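Local atomic coordinates of fibroblast growth factor 18 (Homo sapiens, PDB entry 4CJM), a protein that acts as a secreted growth factor that signals through fibroblast growth factor receptors to regulate cell proliferation, differentiation and migration, and is required for normal bone development. Residues V48-K53 / T90-A95; G65-K70 / V102-K107. All coordinates share one frame; numbering follows the deposited sequence.

Interaction 1 (V48-K53 / T90-A95)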
loop_
_atom_site.group_PDB
_atom_site.type_symbol
_atom_site.label_atom_id
_atom_site.label_comp_id
_atom_site.label_asym_id
_atom_site.label_seq_id
_atom_site.Cartn_x
_atom_site.Cartn_y
_atom_site.Cartn_z
ATOM N N VAL A 48 4.906 5.009 -7.386
ATOM C CA VAL A 48 3.528 4.609 -7.596
ATOM C C VAL A 48 2.580 5.436 -6.754
ATOM O O VAL A 48 2.924 5.863 -5.660
ATOM C CB VAL A 48 3.291 3.107 -7.266
ATOM C CG1 VAL A 48 4.148 2.228 -8.154
ATOM C CG2 VAL A 48 3.548 2.796 -5.801
ATOM N N ARG A 49 1.381 5.623 -7.282
ATOM C CA ARG A 49 0.256 6.088 -6.498
ATOM C C ARG A 49 -0.749 4.965 -6.478
ATOM O O ARG A 49 -1.002 4.337 -7.499
ATOM C CB ARG A 49 -0.364 7.336 -7.106
ATOM C CG ARG A 49 0.017 8.613 -6.368
ATOM C CD ARG A 49 -0.691 9.896 -6.855
ATOM N NE ARG A 49 0.149 11.091 -6.675
ATOM C CZ ARG A 49 1.162 11.503 -7.448
ATOM N NH1 ARG A 49 1.538 10.815 -8.526
ATOM N NH2 ARG A 49 1.810 12.630 -7.130
ATOM N N ILE A 50 -1.339 4.734 -5.317
ATOM C CA ILE A 50 -2.300 3.670 -5.140
ATOM C C ILE A 50 -3.664 4.229 -4.740
ATOM O O ILE A 50 -3.809 4.896 -3.712
ATOM C CB ILE A 50 -1.803 2.693 -4.083
ATOM C CG1 ILE A 50 -0.443 2.154 -4.517
ATOM C CG2 ILE A 50 -2.783 1.540 -3.915
ATOM C CD1 ILE A 50 0.228 1.319 -3.466
ATOM N N LYS A 51 -4.659 3.952 -5.576
ATOM C CA LYS A 51 -6.007 4.491 -5.430
ATOM C C LYS A 51 -6.990 3.341 -5.321
ATOM O O LYS A 51 -6.975 2.423 -6.126
ATOM C CB LYS A 51 -6.337 5.317 -6.663
ATOM C CG LYS A 51 -7.634 6.076 -6.590
ATOM C CD LYS A 51 -7.922 6.692 -7.949
ATOM C CE LYS A 51 -8.679 7.993 -7.844
ATOM N NZ LYS A 51 -8.905 8.522 -9.217
ATOM N N GLY A 52 -7.834 3.380 -4.302
ATOM C CA GLY A 52 -8.899 2.399 -4.172
ATOM C C GLY A 52 -9.923 2.680 -5.240
ATOM O O GLY A 52 -10.435 3.789 -5.328
ATOM N N LYS A 53 -10.234 1.683 -6.054
ATOM C CA LYS A 53 -11.170 1.883 -7.163
ATOM C C LYS A 53 -12.591 2.257 -6.723
ATOM O O LYS A 53 -13.203 3.120 -7.296
ATOM C CB LYS A 53 -11.228 0.637 -8.016
ATOM C CG LYS A 53 -11.990 0.847 -9.299
ATOM C CD LYS A 53 -12.205 -0.459 -10.034
ATOM C CE LYS A 53 -13.194 -0.226 -11.157
ATOM N NZ LYS A 53 -13.531 -1.498 -11.842
ATOM N N THR A 90 7.016 -7.737 -2.748
ATOM C CA THR A 90 7.120 -6.355 -3.108
ATOM C C THR A 90 6.960 -5.549 -1.851
ATOM O O THR A 90 6.122 -5.880 -1.012
ATOM C CB THR A 90 6.014 -5.988 -4.111
ATOM O OG1 THR A 90 6.264 -6.638 -5.363
ATOM C CG2 THR A 90 5.984 -4.490 -4.371
ATOM N N ALA A 91 7.778 -4.512 -1.695
ATOM C CA ALA A 91 7.578 -3.538 -0.617
ATOM C C ALA A 91 7.264 -2.162 -1.177
ATOM O O ALA A 91 7.626 -1.842 -2.320
ATOM C CB ALA A 91 8.798 -3.448 0.292
ATOM N N LEU A 92 6.621 -1.352 -0.336
ATOM C CA LEU A 92 6.238 0.007 -0.692
ATOM C C LEU A 92 6.764 0.999 0.340
ATOM O O LEU A 92 6.215 1.133 1.430
ATOM C CB LEU A 92 4.711 0.089 -0.774
ATOM C CG LEU A 92 4.062 -0.753 -1.890
ATOM C CD1 LEU A 92 2.566 -0.779 -1.706
ATOM C CD2 LEU A 92 4.410 -0.242 -3.290
ATOM N N MET A 93 7.850 1.688 -0.005
ATOM C CA MET A 93 8.459 2.673 0.884
ATOM C C MET A 93 7.880 4.036 0.570
ATOM O O MET A 93 7.724 4.386 -0.587
ATOM C CB MET A 93 9.975 2.710 0.693
ATOM C CG MET A 93 10.708 3.641 1.657
ATOM S SD MET A 93 12.501 3.668 1.433
ATOM C CE MET A 93 12.705 4.870 0.137
ATOM N N SER A 94 7.608 4.829 1.601
ATOM C CA SER A 94 7.177 6.216 1.397
ATOM C C SER A 94 8.222 6.984 0.627
ATOM O O SER A 94 9.404 6.944 0.969
ATOM C CB SER A 94 6.917 6.935 2.729
ATOM O OG SER A 94 6.619 8.300 2.510
ATOM N N ALA A 95 7.777 7.687 -0.405
ATOM C CA ALA A 95 8.632 8.581 -1.166
ATOM C C ALA A 95 8.890 9.866 -0.410
ATOM O O ALA A 95 9.828 10.593 -0.713
ATOM C CB ALA A 95 7.996 8.898 -2.501
#
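I50 and L92 meet tip to tip in the interior of the protein, the methyl CD1 of I50 lying 3.6 Å from CD1 of L92. The second branch of L92 serves another neighbour: its CD2 sits 4.0 Å from CG2 of V48, and here the two side chains cross at about a right angle. L92 thus divides its forked end between two residues of the same strand, V48 and I50, which stand two apart and so face the same side of it. In I50 the arm CG1 lies opposite the carbonyl carbon (chi1 -58°) and the chain runs on extended through CD1 (chi2 172°), which carries the methyl forward to the leucine. Branched aliphatic residues suit this place, since they fill it with methyl groups and bring no polar atom that would need a partner.

The intervening residues turn the other way. R49 and K51 reach the protein's outer side, where the guanidinium NE of R49 is hydrogen-bonded to the carbonyl oxygen of G73 and K51 forms a salt bridge with E56; M93 is likewise partly exposed. The backbones stay well apart, with 8.7 Å between CA of V48 and CA of L92, and strand 80-84 runs between them in the sheet. Side chains converging from separate strands on a common apolar interior are characteristic of the beta-trefoil core of fibroblast growth factors.

Interaction 2 (G65-K70 / V102-K107)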
loop_
_atom_site.group_PDB
_atom_site.type_symbol
_atom_site.label_atom_id
_atom_site.label_comp_id
_atom_site.label_asym_id
_atom_site.label_seq_id
_atom_site.Cartn_x
_atom_site.Cartn_y
_atom_site.Cartn_z
ATOM N N GLY A 65 3.390 8.863 10.321
ATOM C CA GLY A 65 3.616 7.538 9.763
ATOM C C GLY A 65 2.372 6.667 9.666
ATOM O O GLY A 65 2.482 5.470 9.414
ATOM N N LYS A 66 1.198 7.256 9.864
ATOM C CA LYS A 66 -0.049 6.523 9.783
ATOM C C LYS A 66 -0.537 6.403 8.344
ATOM O O LYS A 66 -0.551 7.383 7.605
ATOM C CB LYS A 66 -1.115 7.211 10.615
ATOM C CG LYS A 66 -2.399 6.411 10.772
ATOM C CD LYS A 66 -3.327 6.992 11.842
ATOM C CE LYS A 66 -4.670 6.262 11.870
ATOM N NZ LYS A 66 -5.771 7.108 12.417
ATOM N N LEU A 67 -0.937 5.204 7.945
ATOM C CA LEU A 67 -1.584 5.011 6.647
ATOM C C LEU A 67 -3.005 5.523 6.708
ATOM O O LEU A 67 -3.735 5.242 7.656
ATOM C CB LEU A 67 -1.648 3.547 6.281
ATOM C CG LEU A 67 -0.310 2.859 6.104
ATOM C CD1 LEU A 67 -0.599 1.405 5.807
ATOM C CD2 LEU A 67 0.501 3.475 4.987
ATOM N N VAL A 68 -3.393 6.281 5.694
ATOM C CA VAL A 68 -4.672 6.946 5.706
ATOM C C VAL A 68 -5.113 7.089 4.245
ATOM O O VAL A 68 -4.277 7.147 3.339
ATOM C CB VAL A 68 -4.511 8.261 6.535
ATOM C CG1 VAL A 68 -3.598 9.291 5.870
ATOM C CG2 VAL A 68 -5.840 8.892 6.903
ATOM N N GLY A 69 -6.421 7.006 4.002
ATOM C CA GLY A 69 -6.968 7.238 2.667
ATOM C C GLY A 69 -7.337 8.699 2.538
ATOM O O GLY A 69 -7.865 9.292 3.480
ATOM N N LYS A 70 -7.061 9.281 1.369
ATOM C CA LYS A 70 -7.391 10.690 1.111
ATOM C C LYS A 70 -7.957 10.886 -0.283
ATOM O O LYS A 70 -7.472 10.285 -1.245
ATOM C CB LYS A 70 -6.145 11.562 1.240
ATOM C CG LYS A 70 -5.455 11.441 2.584
ATOM C CD LYS A 70 -4.186 12.251 2.630
ATOM C CE LYS A 70 -4.467 13.731 2.665
ATOM N NZ LYS A 70 -3.245 14.426 3.142
ATOM N N VAL A 102 4.836 0.818 3.962
ATOM C CA VAL A 102 3.476 0.332 4.096
ATOM C C VAL A 102 3.565 -1.057 4.710
ATOM O O VAL A 102 4.293 -1.925 4.191
ATOM C CB VAL A 102 2.806 0.219 2.717
ATOM C CG1 VAL A 102 1.425 -0.409 2.824
ATOM C CG2 VAL A 102 2.711 1.589 2.051
ATOM N N GLY A 103 2.836 -1.272 5.808
ATOM C CA GLY A 103 2.848 -2.563 6.507
ATOM C C GLY A 103 1.616 -2.828 7.364
ATOM O O GLY A 103 0.844 -1.920 7.672
ATOM N N PHE A 104 1.431 -4.085 7.745
ATOM C CA PHE A 104 0.269 -4.496 8.525
ATOM C C PHE A 104 0.602 -5.609 9.507
ATOM O O PHE A 104 1.530 -6.386 9.282
ATOM C CB PHE A 104 -0.841 -5.010 7.595
ATOM C CG PHE A 104 -1.342 -3.990 6.632
ATOM C CD1 PHE A 104 -0.733 -3.827 5.395
ATOM C CD2 PHE A 104 -2.396 -3.173 6.972
ATOM C CE1 PHE A 104 -1.187 -2.864 4.494
ATOM C CE2 PHE A 104 -2.852 -2.207 6.089
ATOM C CZ PHE A 104 -2.245 -2.050 4.842
ATOM N N THR A 105 -0.191 -5.707 10.566
ATOM C CA THR A 105 -0.068 -6.797 11.515
ATOM C C THR A 105 -0.774 -8.043 10.991
ATOM O O THR A 105 -1.446 -8.002 9.956
ATOM C CB THR A 105 -0.694 -6.440 12.869
ATOM O OG1 THR A 105 -2.113 -6.313 12.729
ATOM C CG2 THR A 105 -0.117 -5.132 13.415
ATOM N N LYS A 106 -0.630 -9.150 11.715
ATOM C CA LYS A 106 -1.335 -10.379 11.365
ATOM C C LYS A 106 -2.854 -10.209 11.394
ATOM O O LYS A 106 -3.561 -10.943 10.725
ATOM C CB LYS A 106 -0.896 -11.553 12.238
ATOM C CG LYS A 106 -1.090 -11.368 13.736
ATOM C CD LYS A 106 -0.923 -12.692 14.487
ATOM C CE LYS A 106 -1.310 -12.585 15.963
ATOM N NZ LYS A 106 -0.275 -11.889 16.776
ATOM N N LYS A 107 -3.368 -9.217 12.111
ATOM C CA LYS A 107 -4.821 -8.958 12.129
ATOM C C LYS A 107 -5.270 -7.927 11.092
ATOM O O LYS A 107 -6.412 -7.492 11.099
ATOM C CB LYS A 107 -5.247 -8.537 13.537
ATOM C CG LYS A 107 -4.657 -9.446 14.594
ATOM C CD LYS A 107 -5.542 -9.712 15.794
ATOM C CE LYS A 107 -4.636 -10.200 16.909
ATOM N NZ LYS A 107 -5.414 -10.546 18.117
#
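In the beta-trefoil of this growth factor, the two-stranded hairpin formed by 58-61 and 67-70 packs against the long connection that follows strand 90-94; within 65-70, L67 is the residue that touches 102-107. Its methyl CD1 lies 3.9 Å from CZ of F104 and 4.0 Å from CG1 of V102. The other methyl, CD2, is 4.1 Å from CG2 of V102, so the two forked side chains meet through both of their branches while crossing at about a right angle. Leucine suits the place because its fork serves both neighbours, and valine and phenylalanine offer it only carbon. F104 also crosses L67 roughly at right angles, and the methyl comes to the far end of its ring obliquely. CG of F104 stands beside the residue's own backbone N, opposite the carbonyl carbon (chi1 -61°), and the ring slants from there toward the leucine, ending at CZ. G103 takes part through its backbone, whose carbonyl oxygen lies 4.1 Å from CD1 of L67.

P110 touches both L67 and F104, and M61 of the partner strand also touches L67, extending the apolar surroundings. Further along, the backbone N of K107 donates to OG1 of T105 at 3.2 Å, an ST turn.

No hydrogen bond joins the two segments, and all four touching residues are buried; cohesion therefore rests on dispersion and on the exclusion of water from methyl and aromatic surfaces.

In the fold
Interactions 1 and 2 are adjacent parts of one apolar interior, their centres about 11 Å apart. They join directly where the backbone oxygen of L92 lies 2.9 Å from the backbone N of V102, a probable hydrogen bond, and the side chain of L92 also touches V102. The same two residues thus link the strand contact of 48-53 with 90-95 to the hairpin contact of 65-70 with 102-107. The segments alternate along the sequence, so distant parts of the chain interlock within the single FGF domain. Interaction 1 is the more central, about 4 Å from the chain's centre to its own; the corresponding distance for interaction 2 is about 8 Å.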